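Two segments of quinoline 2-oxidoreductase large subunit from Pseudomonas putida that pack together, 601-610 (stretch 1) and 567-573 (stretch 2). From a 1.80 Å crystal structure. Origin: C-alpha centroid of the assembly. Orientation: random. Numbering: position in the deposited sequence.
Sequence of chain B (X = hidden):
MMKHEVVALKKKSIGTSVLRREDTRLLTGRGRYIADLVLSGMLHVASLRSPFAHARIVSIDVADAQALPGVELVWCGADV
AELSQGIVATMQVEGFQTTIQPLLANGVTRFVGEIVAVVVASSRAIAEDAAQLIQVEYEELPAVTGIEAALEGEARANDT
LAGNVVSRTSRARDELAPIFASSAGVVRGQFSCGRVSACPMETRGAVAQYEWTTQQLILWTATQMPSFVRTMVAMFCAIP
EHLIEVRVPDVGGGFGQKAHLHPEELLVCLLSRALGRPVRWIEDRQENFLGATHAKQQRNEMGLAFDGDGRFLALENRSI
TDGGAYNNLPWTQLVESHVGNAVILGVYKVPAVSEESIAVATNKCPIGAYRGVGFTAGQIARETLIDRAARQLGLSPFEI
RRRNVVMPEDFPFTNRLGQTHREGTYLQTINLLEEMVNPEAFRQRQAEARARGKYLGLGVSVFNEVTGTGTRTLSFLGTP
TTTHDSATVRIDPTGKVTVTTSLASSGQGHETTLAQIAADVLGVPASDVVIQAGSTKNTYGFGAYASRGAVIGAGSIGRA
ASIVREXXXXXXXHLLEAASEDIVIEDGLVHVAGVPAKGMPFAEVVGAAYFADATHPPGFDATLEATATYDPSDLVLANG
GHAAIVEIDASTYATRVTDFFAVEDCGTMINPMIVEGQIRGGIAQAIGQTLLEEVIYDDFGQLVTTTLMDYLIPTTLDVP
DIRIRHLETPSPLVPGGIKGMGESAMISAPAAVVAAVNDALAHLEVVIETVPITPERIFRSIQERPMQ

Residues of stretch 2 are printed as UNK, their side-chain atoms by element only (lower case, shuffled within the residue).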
# COMPACT_ATOMS: atom_id res chain seq x y z
N PRO B 601 -12.66 27.19 -22.56
CA PRO B 601 -11.65 26.18 -22.27
C PRO B 601 -12.29 24.96 -21.62
O PRO B 601 -13.29 25.07 -20.91
CB PRO B 601 -10.66 26.91 -21.35
CG PRO B 601 -11.48 28.02 -20.76
CD PRO B 601 -12.33 28.47 -21.91
N PHE B 602 -11.72 23.79 -21.88
CA PHE B 602 -12.21 22.53 -21.34
C PHE B 602 -12.39 22.62 -19.81
O PHE B 602 -13.42 22.23 -19.27
CB PHE B 602 -11.22 21.42 -21.69
CG PHE B 602 -11.63 20.05 -21.22
CD1 PHE B 602 -12.73 19.41 -21.79
CD2 PHE B 602 -10.89 19.39 -20.25
CE1 PHE B 602 -13.08 18.12 -21.39
CE2 PHE B 602 -11.23 18.09 -19.84
CZ PHE B 602 -12.33 17.46 -20.41
N ALA B 603 -11.37 23.14 -19.13
CA ALA B 603 -11.40 23.27 -17.68
C ALA B 603 -12.57 24.11 -17.18
O ALA B 603 -13.11 23.85 -16.10
CB ALA B 603 -10.09 23.86 -17.18
N GLU B 604 -12.98 25.11 -17.95
CA GLU B 604 -14.09 25.95 -17.54
C GLU B 604 -15.43 25.22 -17.62
O GLU B 604 -16.27 25.37 -16.74
CB GLU B 604 -14.14 27.23 -18.38
CG GLU B 604 -15.25 28.19 -17.95
CD GLU B 604 -15.25 29.50 -18.74
OE1 GLU B 604 -16.13 30.34 -18.48
OE2 GLU B 604 -14.37 29.68 -19.60
N VAL B 605 -15.62 24.43 -18.67
CA VAL B 605 -16.86 23.68 -18.82
C VAL B 605 -16.93 22.63 -17.72
O VAL B 605 -17.94 22.48 -17.04
CB VAL B 605 -16.95 22.96 -20.19
CG1 VAL B 605 -18.28 22.23 -20.32
CG2 VAL B 605 -16.79 23.97 -21.31
N VAL B 606 -15.84 21.90 -17.54
CA VAL B 606 -15.76 20.87 -16.52
C VAL B 606 -15.99 21.50 -15.15
O VAL B 606 -16.72 20.95 -14.32
CB VAL B 606 -14.39 20.15 -16.55
CG1 VAL B 606 -14.25 19.20 -15.35
CG2 VAL B 606 -14.25 19.38 -17.85
N GLY B 607 -15.37 22.65 -14.92
CA GLY B 607 -15.54 23.34 -13.65
C GLY B 607 -17.01 23.57 -13.36
O GLY B 607 -17.49 23.34 -12.24
N ALA B 608 -17.74 24.03 -14.37
CA ALA B 608 -19.17 24.29 -14.24
C ALA B 608 -19.97 23.01 -14.04
O ALA B 608 -20.96 22.99 -13.31
CB ALA B 608 -19.68 25.05 -15.48
N ALA B 609 -19.56 21.93 -14.70
CA ALA B 609 -20.26 20.66 -14.57
C ALA B 609 -20.24 20.20 -13.11
O ALA B 609 -21.24 19.72 -12.58
CB ALA B 609 -19.62 19.59 -15.46
N TYR B 610 -19.09 20.37 -12.47
CA TYR B 610 -18.93 19.98 -11.08
C TYR B 610 -19.51 20.94 -10.07
O TYR B 610 -20.25 20.54 -9.16
CB TYR B 610 -17.44 19.81 -10.73
CG TYR B 610 -16.86 18.45 -11.04
CD1 TYR B 610 -16.27 18.19 -12.27
CD2 TYR B 610 -16.92 17.42 -10.10
CE1 TYR B 610 -15.75 16.93 -12.56
CE2 TYR B 610 -16.41 16.17 -10.37
CZ TYR B 610 -15.83 15.92 -11.60
OH TYR B 610 -15.33 14.67 -11.88
N UNK B 567 -21.44 14.43 -22.13
CA UNK B 567 -22.02 15.27 -21.09
C UNK B 567 -21.36 16.64 -21.09
O UNK B 567 -22.00 17.65 -20.78
c UNK B 567 -22.56 12.46 -18.46
n UNK B 567 -23.97 9.10 -18.00
c UNK B 567 -22.82 13.36 -19.66
c UNK B 567 -21.90 14.57 -19.73
c UNK B 567 -23.18 10.15 -17.83
n UNK B 567 -23.37 11.25 -18.56
n UNK B 567 -22.20 10.11 -16.94
N UNK B 568 -20.08 16.69 -21.45
CA UNK B 568 -19.36 17.96 -21.51
C UNK B 568 -19.90 18.74 -22.72
O UNK B 568 -20.09 19.96 -22.65
c UNK B 568 -17.24 17.21 -20.35
c UNK B 568 -17.83 17.73 -21.67
c UNK B 568 -17.13 19.05 -22.03
N UNK B 569 -20.17 18.04 -23.82
CA UNK B 569 -20.70 18.68 -25.02
C UNK B 569 -22.10 19.25 -24.77
O UNK B 569 -22.44 20.33 -25.25
c UNK B 569 -19.36 17.30 -26.71
c UNK B 569 -20.22 16.14 -28.79
c UNK B 569 -19.38 16.01 -27.52
c UNK B 569 -20.74 17.68 -26.18
n UNK B 569 -20.23 14.87 -29.58
N UNK B 570 -22.91 18.52 -24.00
CA UNK B 570 -24.26 18.95 -23.67
C UNK B 570 -24.25 20.23 -22.85
O UNK B 570 -25.05 21.13 -23.07
c UNK B 570 -25.15 16.57 -23.66
c UNK B 570 -24.99 17.86 -22.89
c UNK B 570 -25.76 15.47 -22.83
n UNK B 570 -26.18 15.79 -21.62
o UNK B 570 -25.85 14.33 -23.28
N UNK B 571 -23.35 20.29 -21.87
CA UNK B 571 -23.25 21.47 -21.02
C UNK B 571 -22.71 22.64 -21.83
O UNK B 571 -23.19 23.77 -21.71
c UNK B 571 -21.22 21.94 -17.72
c UNK B 571 -22.33 21.19 -19.83
c UNK B 571 -22.12 22.36 -18.88
c UNK B 571 -23.47 22.84 -18.35
N UNK B 572 -21.70 22.37 -22.65
CA UNK B 572 -21.10 23.42 -23.47
C UNK B 572 -22.11 23.96 -24.48
O UNK B 572 -22.19 25.17 -24.71
c UNK B 572 -19.88 22.87 -24.19
N UNK B 573 -22.87 23.06 -25.10
CA UNK B 573 -23.85 23.47 -26.08
C UNK B 573 -24.92 24.35 -25.44
O UNK B 573 -25.43 25.28 -26.05

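Position 567 carries seven side-chain atoms: three carbons in a row, a nitrogen, then a carbon bearing two more nitrogens. None of them touches stretch 1. That guanidinium pattern identifies Arg567. Its CB leaves the backbone sideways to stretch 1 and its end leads away. The charged group, hydrogen-bonded elsewhere in the structure, stays out of the contact.

Position 568 has three side-chain carbons, one joined to CA and carrying the other two. The two end carbons meet Phe602, Val605 and Val606 on stretch 1. Branching at the first carbon, with no oxygen, makes this Val568. Its CB points toward stretch 1. CG1 lies 3.8 Å from Val605 CG1 and 4.2 Å from Phe602 CE1, approaching that ring obliquely, while CG2 reaches Val606 CG2 at 4.5 Å. The Phe602 CB points sideways, yet the end of its side chain comes nearer, so the ring can take part.

Position 569 shows four carbons in a row ending in nitrogen, and none of these atoms touches stretch 1. An unbranched amine of this length is Lys569. With CB pointing away, the chain makes no contact with stretch 1; its NZ is hydrogen-bonded to a residue adjoining one of the stretches.

At position 570 there are three carbons, the third carrying one oxygen and one nitrogen, all out of reach of stretch 1. A terminal amide on a chain of that length is Gln570. Its OE1 is hydrogen-bonded elsewhere in the structure.

Position 571 holds four carbons, forked at the second, so the branch sits one carbon farther out than at 568. One end carbon lies against the Val605 carbonyl and the Ala609 nitrogen, and also meets Ala608. This is Leu571, with chi1 t and chi2 p. Its CB points toward stretch 1, and CD2 reaches the backbone itself, 3.4 Å from both Val605 O and Ala609 N. The same methyl lies 3.6 Å from Ala609 CB, 3.9 Å from Val605 CG1 and 4.1 Å from Ala608 CB.

Position 572 has a single side-chain carbon, CB, which points sideways and sits 4.2 Å from Val605 CG1. It is therefore Ala572. The closest pair of CA atoms across the stretches, 6.3 Å apart, belongs to this residue and Val605.

Position 573 has no side-chain atoms and touches nothing on stretch 1, which gives Gly573. Its N donates to Lys569 O at 2.8 Å, keeping the helical pattern.

The two helices cross nearly at right angles, 93° between their directions, with axes 9.7 Å apart at closest approach. The contact buries 295 Å², both sides summed. Val605 is its hub: CG1 touches Val568, Leu571 and Ala572, and comes within 3.7 Å of Val568 O. No hydrogen bond spans the interface; Val605 O accepts from Ala609 N, and Val568 O from Ala572 N, within their own helices. The rule to read is a contact made by apolar side chains, with CB toward the partner at Val605, Ala608, Ala609, Val568 and Leu571; one methyl of a branched side chain, Leu571 CD2, set against Val605, Ala608 and Ala609; and polar chains directed elsewhere.

Stretch 2, residues 567-573: RVKQLAG
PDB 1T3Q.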